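Local coordinates for beta-galacturonidase (Eisenbergiella tayi, PDB 6NCW) that hydrolyses beta-linked galacturonides as a glycoside hydrolase family 2 beta-galacturonidase of a human gut bacterium, at the interface of chains A and B and the interface of chains A and C. Coordinates in Å, arbitrary orientation; residue numbers count along the deposited sequence, not the author numbering. Chains: chain A/B/C, Beta-galacturonidase.

Contact 1: the interface of chains A and B. Residues chain A 471, 526-528; chain B 471, 474, 482, 526.
A:Arg527 lies against B:Tyr474, B:Ile471 and B:Trp482, where loops of two glycoside hydrolase family 2 barrels, probably near the active sites, meet in the deposited assembly. The short 3-10 turn 526-528 that carries it directly follows A:Arg525, a galacturonate-binding residue. Packing is tightest around the aliphatic stem of this arginine. Its CB sits over one face of the B:Tyr474 ring, 3.7 Å from the centroid and offset toward the rim, in a CH-pi contact. The two side chains run nearly perpendicular, and a bend at chi3 (-70°) takes NH1 to 3.9 Å from CE1 of B:Tyr474, the guanidinium plane turned 68° from the ring plane rather than stacked on it. B:Ile471 pushes its terminal methyl CD1 against CG of the same stem, 3.6 Å away. Next to B:Ile471, B:Trp482 closes on the backbone, with CB 3.6 Å from CA of A:Arg527 and the indole CD1 3.3 Å from its amide N. One face of the indole also meets CA of A:Pro526 and, from its own chain, CG of B:Pro526.

Beside this core the two prolines face each other, A:Pro526 CG lying 3.6 Å from B:Pro526 CG as their rings cross obliquely. Within this patch CD1 of A:Ile471 comes 4.1 Å from CB of B:Pro526. The loose side is at A:Thr528, which hides almost no surface against chain B.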
loop_
_atom_site.group_PDB
_atom_site.type_symbol
_atom_site.label_atom_id
_atom_site.label_comp_id
_atom_site.label_asym_id
_atom_site.label_seq_id
_atom_site.Cartn_x
_atom_site.Cartn_y
_atom_site.Cartn_z
ATOM N N ILE A 471 0.788 -10.886 -3.346
ATOM C CA ILE A 471 1.400 -9.574 -3.172
ATOM C C ILE A 471 0.823 -8.982 -1.896
ATOM O O ILE A 471 -0.388 -8.760 -1.813
ATOM C CB ILE A 471 1.136 -8.663 -4.383
ATOM C CG1 ILE A 471 1.722 -9.287 -5.662
ATOM C CG2 ILE A 471 1.726 -7.277 -4.116
ATOM C CD1 ILE A 471 1.125 -8.692 -6.972
ATOM N N PRO A 526 5.978 -10.565 -10.241
ATOM C CA PRO A 526 5.543 -9.213 -9.859
ATOM C C PRO A 526 6.560 -8.537 -8.949
ATOM O O PRO A 526 7.129 -9.161 -8.045
ATOM C CB PRO A 526 4.213 -9.459 -9.128
ATOM C CG PRO A 526 3.689 -10.742 -9.715
ATOM C CD PRO A 526 4.926 -11.575 -10.049
ATOM N N ARG A 527 6.793 -7.245 -9.209
ATOM C CA ARG A 527 7.732 -6.416 -8.457
ATOM C C ARG A 527 9.184 -6.869 -8.604
ATOM O O ARG A 527 10.033 -6.455 -7.801
ATOM C CB ARG A 527 7.374 -6.365 -6.962
ATOM C CG ARG A 527 5.872 -6.220 -6.636
ATOM C CD ARG A 527 5.693 -6.029 -5.131
ATOM N NE ARG A 527 6.014 -7.265 -4.439
ATOM C CZ ARG A 527 6.611 -7.334 -3.259
ATOM N NH1 ARG A 527 6.949 -6.218 -2.617
ATOM N NH2 ARG A 527 6.875 -8.520 -2.718
ATOM N N THR A 528 9.499 -7.704 -9.606
ATOM C CA THR A 528 10.805 -8.367 -9.710
ATOM C C THR A 528 11.161 -8.993 -8.354
ATOM O O THR A 528 12.251 -8.802 -7.787
ATOM C CB THR A 528 11.893 -7.401 -10.213
ATOM O OG1 THR A 528 11.480 -6.828 -11.457
ATOM C CG2 THR A 528 13.227 -8.119 -10.482
ATOM N N ILE B 471 3.156 -1.473 -10.854
ATOM C CA ILE B 471 2.228 -1.718 -9.757
ATOM C C ILE B 471 2.182 -0.439 -8.929
ATOM O O ILE B 471 3.190 -0.038 -8.350
ATOM C CB ILE B 471 2.659 -2.926 -8.915
ATOM C CG1 ILE B 471 2.683 -4.175 -9.805
ATOM C CG2 ILE B 471 1.708 -3.101 -7.739
ATOM C CD1 ILE B 471 3.418 -5.363 -9.183
ATOM N N TYR B 474 4.459 0.454 -5.754
ATOM C CA TYR B 474 5.752 -0.218 -5.681
ATOM C C TYR B 474 6.804 0.716 -6.255
ATOM O O TYR B 474 6.837 0.963 -7.467
ATOM C CB TYR B 474 5.769 -1.566 -6.402
ATOM C CG TYR B 474 7.063 -2.307 -6.097
ATOM C CD1 TYR B 474 7.409 -2.593 -4.784
ATOM C CD2 TYR B 474 7.947 -2.692 -7.112
ATOM C CE1 TYR B 474 8.595 -3.241 -4.473
ATOM C CE2 TYR B 474 9.142 -3.351 -6.814
ATOM C CZ TYR B 474 9.450 -3.630 -5.493
ATOM O OH TYR B 474 10.616 -4.269 -5.166
ATOM N N TRP B 482 8.302 -3.212 -12.964
ATOM C CA TRP B 482 7.066 -3.182 -12.161
ATOM C C TRP B 482 7.078 -2.018 -11.167
ATOM O O TRP B 482 6.018 -1.642 -10.657
ATOM C CB TRP B 482 6.799 -4.506 -11.419
ATOM C CG TRP B 482 6.577 -5.700 -12.317
ATOM C CD1 TRP B 482 7.376 -6.794 -12.435
ATOM C CD2 TRP B 482 5.478 -5.910 -13.206
ATOM N NE1 TRP B 482 6.853 -7.671 -13.339
ATOM C CE2 TRP B 482 5.683 -7.158 -13.831
ATOM C CE3 TRP B 482 4.337 -5.163 -13.541
ATOM C CZ2 TRP B 482 4.792 -7.682 -14.770
ATOM C CZ3 TRP B 482 3.440 -5.694 -14.474
ATOM C CH2 TRP B 482 3.685 -6.927 -15.085
ATOM N N PRO B 526 0.384 -9.418 -12.779
ATOM C CA PRO B 526 0.310 -9.246 -11.314
ATOM C C PRO B 526 -1.064 -8.759 -10.889
ATOM O O PRO B 526 -1.675 -7.924 -11.559
ATOM C CB PRO B 526 1.381 -8.190 -11.022
ATOM C CG PRO B 526 2.407 -8.387 -12.116
ATOM C CD PRO B 526 1.620 -8.857 -13.353
#

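Contact 2: the interface of chains A and C. Residues chain A 290, 294, 322, 325-326; chain C 20, 36, 38.
Helices 290-302 and 317-326 of chain A meet strands 19-26 and 35-39 of chain C. C:Leu20 projects from its strand and spreads its two methyls over a pair of joined glutamine amides. CD1 rests 3.5 Å from CD of A:Gln326, whose chain lies nearly perpendicular to the leucine, and CD2 lies 3.7 Å from CD of A:Gln294, which points back at it. The amides are held by reciprocal hydrogen bonds that bridge the two helices: A:Gln326 NE2 donates to a lone pair of A:Gln294 OE1 in the carbonyl plane (3.0 Å), and A:Gln294 NE2 donates to A:Gln326 OE1 (2.9 Å), tilted from that carbonyl plane. A:Gln326 NE2 also reaches the backbone O of A:Leu322 at 3.0 Å, so the amide's rotation is fixed and its polar atoms are engaged beneath the leucine. A bend at chi2 of A:Gln294 (51°) turns its amide toward A:Gln326, while its CG packs against CB and CG of C:Pro38.

At the other flank C:Gln36 runs antiparallel to A:Gln326, their amide planes nearly perpendicular. Its NE2 gives an almost straight hydrogen bond (178° at H) to the backbone O of A:Glu325, 3.0 Å away, arriving from above the carbonyl plane. The carboxylate of A:Glu325 extends beside C:Leu20, where a water links its OE2 (2.8 Å) to the backbone N of C:Leu20 (2.9 Å). In the deposited assembly, two outer helices of the catalytic TIM barrel receive strands from the N-terminal beta-sandwich of the neighbouring subunit.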
loop_
_atom_site.group_PDB
_atom_site.type_symbol
_atom_site.label_atom_id
_atom_site.label_comp_id
_atom_site.label_asym_id
_atom_site.label_seq_id
_atom_site.Cartn_x
_atom_site.Cartn_y
_atom_site.Cartn_z
ATOM N N PHE A 290 23.346 -11.170 12.552
ATOM C CA PHE A 290 22.814 -12.033 13.598
ATOM C C PHE A 290 21.384 -11.668 13.985
ATOM O O PHE A 290 20.510 -12.537 14.062
ATOM C CB PHE A 290 23.754 -11.940 14.809
ATOM C CG PHE A 290 23.184 -12.482 16.077
ATOM C CD1 PHE A 290 23.220 -13.853 16.342
ATOM C CD2 PHE A 290 22.666 -11.616 17.044
ATOM C CE1 PHE A 290 22.715 -14.362 17.541
ATOM C CE2 PHE A 290 22.168 -12.106 18.236
ATOM C CZ PHE A 290 22.187 -13.486 18.485
ATOM N N GLN A 294 18.125 -14.186 13.688
ATOM C CA GLN A 294 17.329 -14.637 14.815
ATOM C C GLN A 294 15.891 -14.152 14.691
ATOM O O GLN A 294 14.952 -14.870 15.056
ATOM C CB GLN A 294 17.966 -14.167 16.130
ATOM C CG GLN A 294 17.288 -14.695 17.378
ATOM C CD GLN A 294 17.104 -16.206 17.355
ATOM O OE1 GLN A 294 17.804 -16.918 16.637
ATOM N NE2 GLN A 294 16.153 -16.699 18.143
ATOM N N LEU A 322 22.841 -21.064 14.968
ATOM C CA LEU A 322 21.592 -20.733 15.650
ATOM C C LEU A 322 20.551 -21.837 15.491
ATOM O O LEU A 322 19.697 -22.010 16.371
ATOM C CB LEU A 322 21.049 -19.400 15.141
ATOM C CG LEU A 322 21.852 -18.161 15.553
ATOM C CD1 LEU A 322 21.571 -16.977 14.603
ATOM C CD2 LEU A 322 21.556 -17.772 17.000
ATOM N N GLU A 325 21.643 -24.543 18.114
ATOM C CA GLU A 325 21.253 -24.146 19.467
ATOM C C GLU A 325 19.752 -24.214 19.710
ATOM O O GLU A 325 19.340 -24.338 20.867
ATOM C CB GLU A 325 21.734 -22.723 19.768
ATOM C CG GLU A 325 23.238 -22.631 19.870
ATOM C CD GLU A 325 23.752 -21.216 20.038
ATOM O OE1 GLU A 325 24.881 -20.950 19.580
ATOM O OE2 GLU A 325 23.052 -20.376 20.642
ATOM N N GLN A 326 18.919 -24.118 18.668
ATOM C CA GLN A 326 17.475 -24.085 18.873
ATOM C C GLN A 326 16.774 -25.362 18.424
ATOM O O GLN A 326 15.551 -25.456 18.535
ATOM C CB GLN A 326 16.881 -22.846 18.180
ATOM C CG GLN A 326 17.313 -21.548 18.894
ATOM C CD GLN A 326 16.932 -20.242 18.152
ATOM O OE1 GLN A 326 15.965 -19.582 18.505
ATOM N NE2 GLN A 326 17.730 -19.854 17.173
ATOM N N LEU C 20 22.106 -16.063 22.380
ATOM C CA LEU C 20 20.777 -16.356 22.907
ATOM C C LEU C 20 20.832 -16.514 24.427
ATOM O O LEU C 20 21.671 -17.258 24.949
ATOM C CB LEU C 20 20.223 -17.637 22.272
ATOM C CG LEU C 20 20.181 -17.637 20.737
ATOM C CD1 LEU C 20 19.499 -18.887 20.182
ATOM C CD2 LEU C 20 19.471 -16.369 20.241
ATOM N N GLN C 36 14.282 -19.114 24.157
ATOM C CA GLN C 36 15.606 -18.570 23.863
ATOM C C GLN C 36 15.452 -17.282 23.066
ATOM O O GLN C 36 14.726 -17.249 22.071
ATOM C CB GLN C 36 16.446 -19.566 23.070
ATOM C CG GLN C 36 16.747 -20.848 23.810
ATOM C CD GLN C 36 17.129 -21.935 22.845
ATOM O OE1 GLN C 36 16.292 -22.400 22.068
ATOM N NE2 GLN C 36 18.406 -22.320 22.846
ATOM N N PRO C 38 17.273 -13.336 21.650
ATOM C CA PRO C 38 18.536 -12.671 21.297
ATOM C C PRO C 38 18.881 -11.539 22.248
ATOM O O PRO C 38 18.018 -10.769 22.673
ATOM C CB PRO C 38 18.268 -12.121 19.892
ATOM C CG PRO C 38 16.764 -11.864 19.887
ATOM C CD PRO C 38 16.176 -12.990 20.723
HETATM O O HOH W 1 24.169 -18.025 21.746
#

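About 33 Å separates the centres of the C-alpha atoms of contacts 1 and 2, and the two share no residue or secondary-structure element; what they have in common is the barrel domain of chain A. Contact 1 joins like loops, whereas contact 2 pairs unlike surfaces, barrel helices with N-terminal strands. Each belongs to a separate two-fold interface, so every subunit can hold two different neighbours at once, consistent with the four-copy deposited assembly. Contact 1 lies next in sequence to a substrate-binding residue, but the structure alone does not show any effect of assembly on the pocket.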